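Local coordinates for bifunctional thiamine biosynthesis protein ThiDN (Methanocaldococcus jannaschii DSM 2661, PDB 2PHP) that probably phosphorylates hydroxymethylpyrimidine and its monophosphate and, through the C-terminal ThiN domain held here, joins the product to thiazole phosphate to make thiamine phosphate, at residues K45-I57 and I67-A80. Sequence-based numbering, arbitrary orientation.
Sequences KDFKDVAALTGRI and IVGDIEFGASEHIA
The Phe47 ring is sandwiched along its normal: Glu77 CG sits over one face, 3.4 Å from the ring centroid and 11° off the normal, and Lys48 CG lies over the opposite face. At the edge, near the ring plane, Gly74 O comes to 3.3 Å from Phe47 CE1. A chi1 of 83° sets the ring between its own backbone N and carbonyl carbon, under the first turn of the helix, with Phe47 CB 3.4 Å from Ala80 CB. An alanine here is likely to open a gap beneath Glu77 and let that side chain swing more freely. The second aromatic, Phe73, takes Ala51 CB over the middle of one face, 4° off the normal, while Asp49 O approaches its edge; Lys8 makes a cation-pi contact with it.

Phe73 belongs to the antiparallel pairing of 50-53 with 71-73, opposite Ala51, and Phe47 precedes it; strand 71-73 lies at one margin of the ThiN domain's mixed sheet. Ala52 and Glu72 form a hydrogen-bonded pair, with Glu72 N 3.0 Å from Ala52 O in a nearly straight bond. Past the strand ends, Asp70 N donates to Thr54 OG1 (2.8 Å), a hydroxyl also hydrogen-bonded to Tyr66 OH of the second subunit. On the face bearing Ala51, Leu53 splits its branches: CD1 meets Ile67 CG2 and CD2 meets Ile71 CG1, with helix 8-22 packing on both isoleucines. At the Glu72-Ala75 type II turn, Gly74 N gives Val50 O a 2.6 Å bond, and a water lies 2.9 Å from Val50 O.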
loop_
_atom_site.group_PDB
_atom_site.type_symbol
_atom_site.label_atom_id
_atom_site.label_comp_id
_atom_site.label_asym_id
_atom_site.label_seq_id
_atom_site.Cartn_x
_atom_site.Cartn_y
_atom_site.Cartn_z
ATOM N N LYS B 45 7.600 19.731 23.335
ATOM C CA LYS B 45 8.021 21.108 23.083
ATOM C C LYS B 45 7.376 21.712 21.837
ATOM O O LYS B 45 7.147 22.917 21.775
ATOM C CB LYS B 45 9.547 21.173 22.965
ATOM C CG LYS B 45 10.261 21.808 24.174
ATOM C CD LYS B 45 9.933 21.124 25.513
ATOM C CE LYS B 45 8.625 21.626 26.141
ATOM N NZ LYS B 45 8.668 23.078 26.500
ATOM N N ASP B 46 7.092 20.873 20.846
ATOM C CA ASP B 46 6.458 21.314 19.603
ATOM C C ASP B 46 5.975 20.087 18.829
ATOM O O ASP B 46 6.211 18.955 19.257
ATOM C CB ASP B 46 7.436 22.132 18.746
ATOM C CG ASP B 46 8.725 21.386 18.453
ATOM O OD1 ASP B 46 8.658 20.172 18.145
ATOM O OD2 ASP B 46 9.806 22.016 18.524
ATOM N N PHE B 47 5.320 20.307 17.690
ATOM C CA PHE B 47 4.782 19.204 16.901
ATOM C C PHE B 47 5.817 18.154 16.517
ATOM O O PHE B 47 5.467 17.034 16.161
ATOM C CB PHE B 47 4.074 19.739 15.649
ATOM C CG PHE B 47 4.993 20.043 14.499
ATOM C CD1 PHE B 47 5.274 19.071 13.541
ATOM C CD2 PHE B 47 5.563 21.304 14.360
ATOM C CE1 PHE B 47 6.104 19.354 12.461
ATOM C CE2 PHE B 47 6.394 21.595 13.282
ATOM C CZ PHE B 47 6.666 20.621 12.334
ATOM N N LYS B 48 7.092 18.516 16.598
ATOM C CA LYS B 48 8.167 17.588 16.264
ATOM C C LYS B 48 8.281 16.476 17.310
ATOM O O LYS B 48 8.823 15.413 17.030
ATOM C CB LYS B 48 9.504 18.321 16.167
ATOM C CG LYS B 48 9.587 19.374 15.080
ATOM C CD LYS B 48 9.495 18.754 13.704
ATOM C CE LYS B 48 10.400 19.481 12.704
ATOM N NZ LYS B 48 10.183 20.957 12.656
ATOM N N ASP B 49 7.782 16.726 18.517
ATOM C CA ASP B 49 7.820 15.718 19.562
ATOM C C ASP B 49 6.560 14.864 19.487
ATOM O O ASP B 49 6.296 14.068 20.379
ATOM C CB ASP B 49 7.911 16.363 20.951
ATOM C CG ASP B 49 9.259 17.024 21.212
ATOM O OD1 ASP B 49 10.227 16.750 20.472
ATOM O OD2 ASP B 49 9.350 17.814 22.180
ATOM N N VAL B 50 5.786 15.032 18.415
ATOM C CA VAL B 50 4.545 14.273 18.234
ATOM C C VAL B 50 4.613 13.377 17.002
ATOM O O VAL B 50 4.967 13.843 15.920
ATOM C CB VAL B 50 3.332 15.220 18.067
ATOM C CG1 VAL B 50 2.041 14.407 17.993
ATOM C CG2 VAL B 50 3.285 16.214 19.219
ATOM N N ALA B 51 4.269 12.099 17.159
ATOM C CA ALA B 51 4.285 11.169 16.021
ATOM C C ALA B 51 2.877 10.794 15.557
ATOM O O ALA B 51 1.942 10.718 16.363
ATOM C CB ALA B 51 5.058 9.909 16.375
ATOM N N ALA B 52 2.741 10.553 14.253
ATOM C CA ALA B 52 1.456 10.180 13.659
ATOM C C ALA B 52 1.634 9.716 12.212
ATOM O O ALA B 52 2.755 9.675 11.711
ATOM C CB ALA B 52 0.509 11.361 13.712
ATOM N N LEU B 53 0.533 9.378 11.539
ATOM C CA LEU B 53 0.598 8.922 10.150
ATOM C C LEU B 53 0.975 10.051 9.215
ATOM O O LEU B 53 0.527 11.174 9.390
ATOM C CB LEU B 53 -0.748 8.336 9.704
ATOM C CG LEU B 53 -1.172 7.048 10.406
ATOM C CD1 LEU B 53 -2.574 6.650 9.997
ATOM C CD2 LEU B 53 -0.188 5.953 10.069
ATOM N N THR B 54 1.805 9.746 8.224
ATOM C CA THR B 54 2.222 10.739 7.240
ATOM C C THR B 54 1.048 10.918 6.272
ATOM O O THR B 54 0.932 11.933 5.596
ATOM C CB THR B 54 3.489 10.267 6.485
ATOM O OG1 THR B 54 3.309 8.912 6.048
ATOM C CG2 THR B 54 4.716 10.345 7.398
ATOM N N GLY B 55 0.179 9.912 6.219
ATOM C CA GLY B 55 -1.011 9.983 5.387
ATOM C C GLY B 55 -2.181 10.141 6.347
ATOM O O GLY B 55 -2.145 10.998 7.231
ATOM N N ARG B 56 -3.204 9.310 6.192
ATOM C CA ARG B 56 -4.370 9.339 7.066
ATOM C C ARG B 56 -5.167 8.059 6.901
ATOM O O ARG B 56 -4.842 7.230 6.057
ATOM C CB ARG B 56 -5.263 10.545 6.751
ATOM C CG ARG B 56 -4.924 11.773 7.607
ATOM C CD ARG B 56 -6.056 12.786 7.654
ATOM N NE ARG B 56 -5.808 13.794 8.684
ATOM C CZ ARG B 56 -6.702 14.688 9.102
ATOM N NH1 ARG B 56 -7.918 14.717 8.578
ATOM N NH2 ARG B 56 -6.385 15.536 10.074
ATOM N N ILE B 57 -6.195 7.886 7.726
ATOM C CA ILE B 57 -7.046 6.714 7.617
ATOM C C ILE B 57 -8.246 7.176 6.811
ATOM O O ILE B 57 -8.919 8.135 7.197
ATOM C CB ILE B 57 -7.492 6.223 9.003
ATOM C CG1 ILE B 57 -6.252 5.832 9.810
ATOM C CG2 ILE B 57 -8.439 5.029 8.854
ATOM C CD1 ILE B 57 -6.506 5.594 11.267
ATOM N N ILE B 67 -5.350 2.451 5.727
ATOM C CA ILE B 67 -4.468 3.156 6.649
ATOM C C ILE B 67 -3.282 3.551 5.768
ATOM O O ILE B 67 -2.509 2.701 5.324
ATOM C CB ILE B 67 -4.043 2.267 7.820
ATOM C CG1 ILE B 67 -5.298 1.854 8.602
ATOM C CG2 ILE B 67 -3.095 3.034 8.736
ATOM C CD1 ILE B 67 -5.038 1.077 9.863
ATOM N N VAL B 68 -3.159 4.851 5.512
ATOM C CA VAL B 68 -2.135 5.369 4.608
ATOM C C VAL B 68 -0.942 6.092 5.229
ATOM O O VAL B 68 -1.111 6.979 6.064
ATOM C CB VAL B 68 -2.795 6.341 3.579
ATOM C CG1 VAL B 68 -1.807 6.692 2.451
ATOM C CG2 VAL B 68 -4.075 5.711 3.018
ATOM N N GLY B 69 0.259 5.729 4.783
ATOM C CA GLY B 69 1.461 6.371 5.283
ATOM C C GLY B 69 2.173 5.622 6.398
ATOM O O GLY B 69 1.797 4.499 6.755
ATOM N N ASP B 70 3.203 6.254 6.951
ATOM C CA ASP B 70 4.000 5.665 8.019
ATOM C C ASP B 70 3.917 6.509 9.271
ATOM O O ASP B 70 3.531 7.677 9.221
ATOM C CB ASP B 70 5.473 5.582 7.601
ATOM C CG ASP B 70 5.655 4.936 6.249
ATOM O OD1 ASP B 70 5.196 3.788 6.073
ATOM O OD2 ASP B 70 6.255 5.583 5.366
ATOM N N ILE B 71 4.295 5.915 10.398
ATOM C CA ILE B 71 4.286 6.648 11.643
ATOM C C ILE B 71 5.623 7.348 11.763
ATOM O O ILE B 71 6.668 6.713 11.738
ATOM C CB ILE B 71 4.085 5.721 12.837
ATOM C CG1 ILE B 71 2.675 5.147 12.789
ATOM C CG2 ILE B 71 4.309 6.483 14.125
ATOM C CD1 ILE B 71 2.376 4.153 13.884
ATOM N N GLU B 72 5.574 8.667 11.875
ATOM C CA GLU B 72 6.778 9.456 11.988
ATOM C C GLU B 72 6.520 10.683 12.851
ATOM O O GLU B 72 5.401 11.222 12.873
ATOM C CB GLU B 72 7.238 9.892 10.596
ATOM C CG GLU B 72 7.527 8.731 9.657
ATOM C CD GLU B 72 9.011 8.553 9.392
ATOM O OE1 GLU B 72 9.792 8.496 10.371
ATOM O OE2 GLU B 72 9.377 8.466 8.197
ATOM N N PHE B 73 7.559 11.119 13.562
ATOM C CA PHE B 73 7.464 12.303 14.393
ATOM C C PHE B 73 7.358 13.532 13.496
ATOM O O PHE B 73 7.995 13.602 12.447
ATOM C CB PHE B 73 8.697 12.424 15.292
ATOM C CG PHE B 73 8.600 11.611 16.533
ATOM C CD1 PHE B 73 7.974 12.127 17.665
ATOM C CD2 PHE B 73 9.070 10.298 16.557
ATOM C CE1 PHE B 73 7.809 11.349 18.800
ATOM C CE2 PHE B 73 8.907 9.510 17.689
ATOM C CZ PHE B 73 8.277 10.033 18.814
ATOM N N GLY B 74 6.557 14.499 13.921
ATOM C CA GLY B 74 6.386 15.701 13.139
ATOM C C GLY B 74 5.438 15.516 11.978
ATOM O O GLY B 74 5.205 16.440 11.214
ATOM N N ALA B 75 4.870 14.325 11.839
ATOM C CA ALA B 75 3.947 14.095 10.731
ATOM C C ALA B 75 2.704 14.981 10.784
ATOM O O ALA B 75 2.281 15.501 9.754
ATOM C CB ALA B 75 3.529 12.622 10.657
ATOM N N SER B 76 2.130 15.180 11.974
ATOM C CA SER B 76 0.907 15.980 12.085
ATOM C C SER B 76 0.890 17.223 12.984
ATOM O O SER B 76 0.722 17.120 14.195
ATOM C CB SER B 76 -0.262 15.064 12.500
ATOM O OG SER B 76 -1.477 15.795 12.624
ATOM N N GLU B 77 1.036 18.402 12.385
ATOM C CA GLU B 77 0.979 19.642 13.155
ATOM C C GLU B 77 -0.432 19.829 13.714
ATOM O O GLU B 77 -0.609 20.256 14.853
ATOM C CB GLU B 77 1.329 20.837 12.274
ATOM C CG GLU B 77 2.812 21.005 12.036
ATOM C CD GLU B 77 3.113 21.931 10.880
ATOM O OE1 GLU B 77 2.557 23.049 10.861
ATOM O OE2 GLU B 77 3.906 21.538 9.990
ATOM N N HIS B 78 -1.427 19.491 12.899
ATOM C CA HIS B 78 -2.838 19.620 13.262
ATOM C C HIS B 78 -3.205 18.953 14.591
ATOM O O HIS B 78 -3.618 19.633 15.524
ATOM C CB HIS B 78 -3.713 19.049 12.141
ATOM C CG HIS B 78 -5.183 19.199 12.383
ATOM N ND1 HIS B 78 -5.830 20.412 12.309
ATOM C CD2 HIS B 78 -6.128 18.284 12.716
ATOM C CE1 HIS B 78 -7.113 20.240 12.588
ATOM N NE2 HIS B 78 -7.318 18.959 12.838
ATOM N N ILE B 79 -3.065 17.630 14.676
ATOM C CA ILE B 79 -3.392 16.920 15.913
ATOM C C ILE B 79 -2.376 17.265 17.004
ATOM O O ILE B 79 -2.672 17.163 18.194
ATOM C CB ILE B 79 -3.396 15.378 15.712
ATOM C CG1 ILE B 79 -4.405 14.978 14.631
ATOM C CG2 ILE B 79 -3.744 14.684 17.019
ATOM C CD1 ILE B 79 -5.842 15.233 15.001
ATOM N N ALA B 80 -1.176 17.668 16.599
ATOM C CA ALA B 80 -0.150 18.038 17.565
ATOM C C ALA B 80 -0.619 19.265 18.361
ATOM O O ALA B 80 -0.418 19.336 19.574
ATOM C CB ALA B 80 1.159 18.345 16.847
HETATM O O HOH W 1 3.262 15.709 14.521
#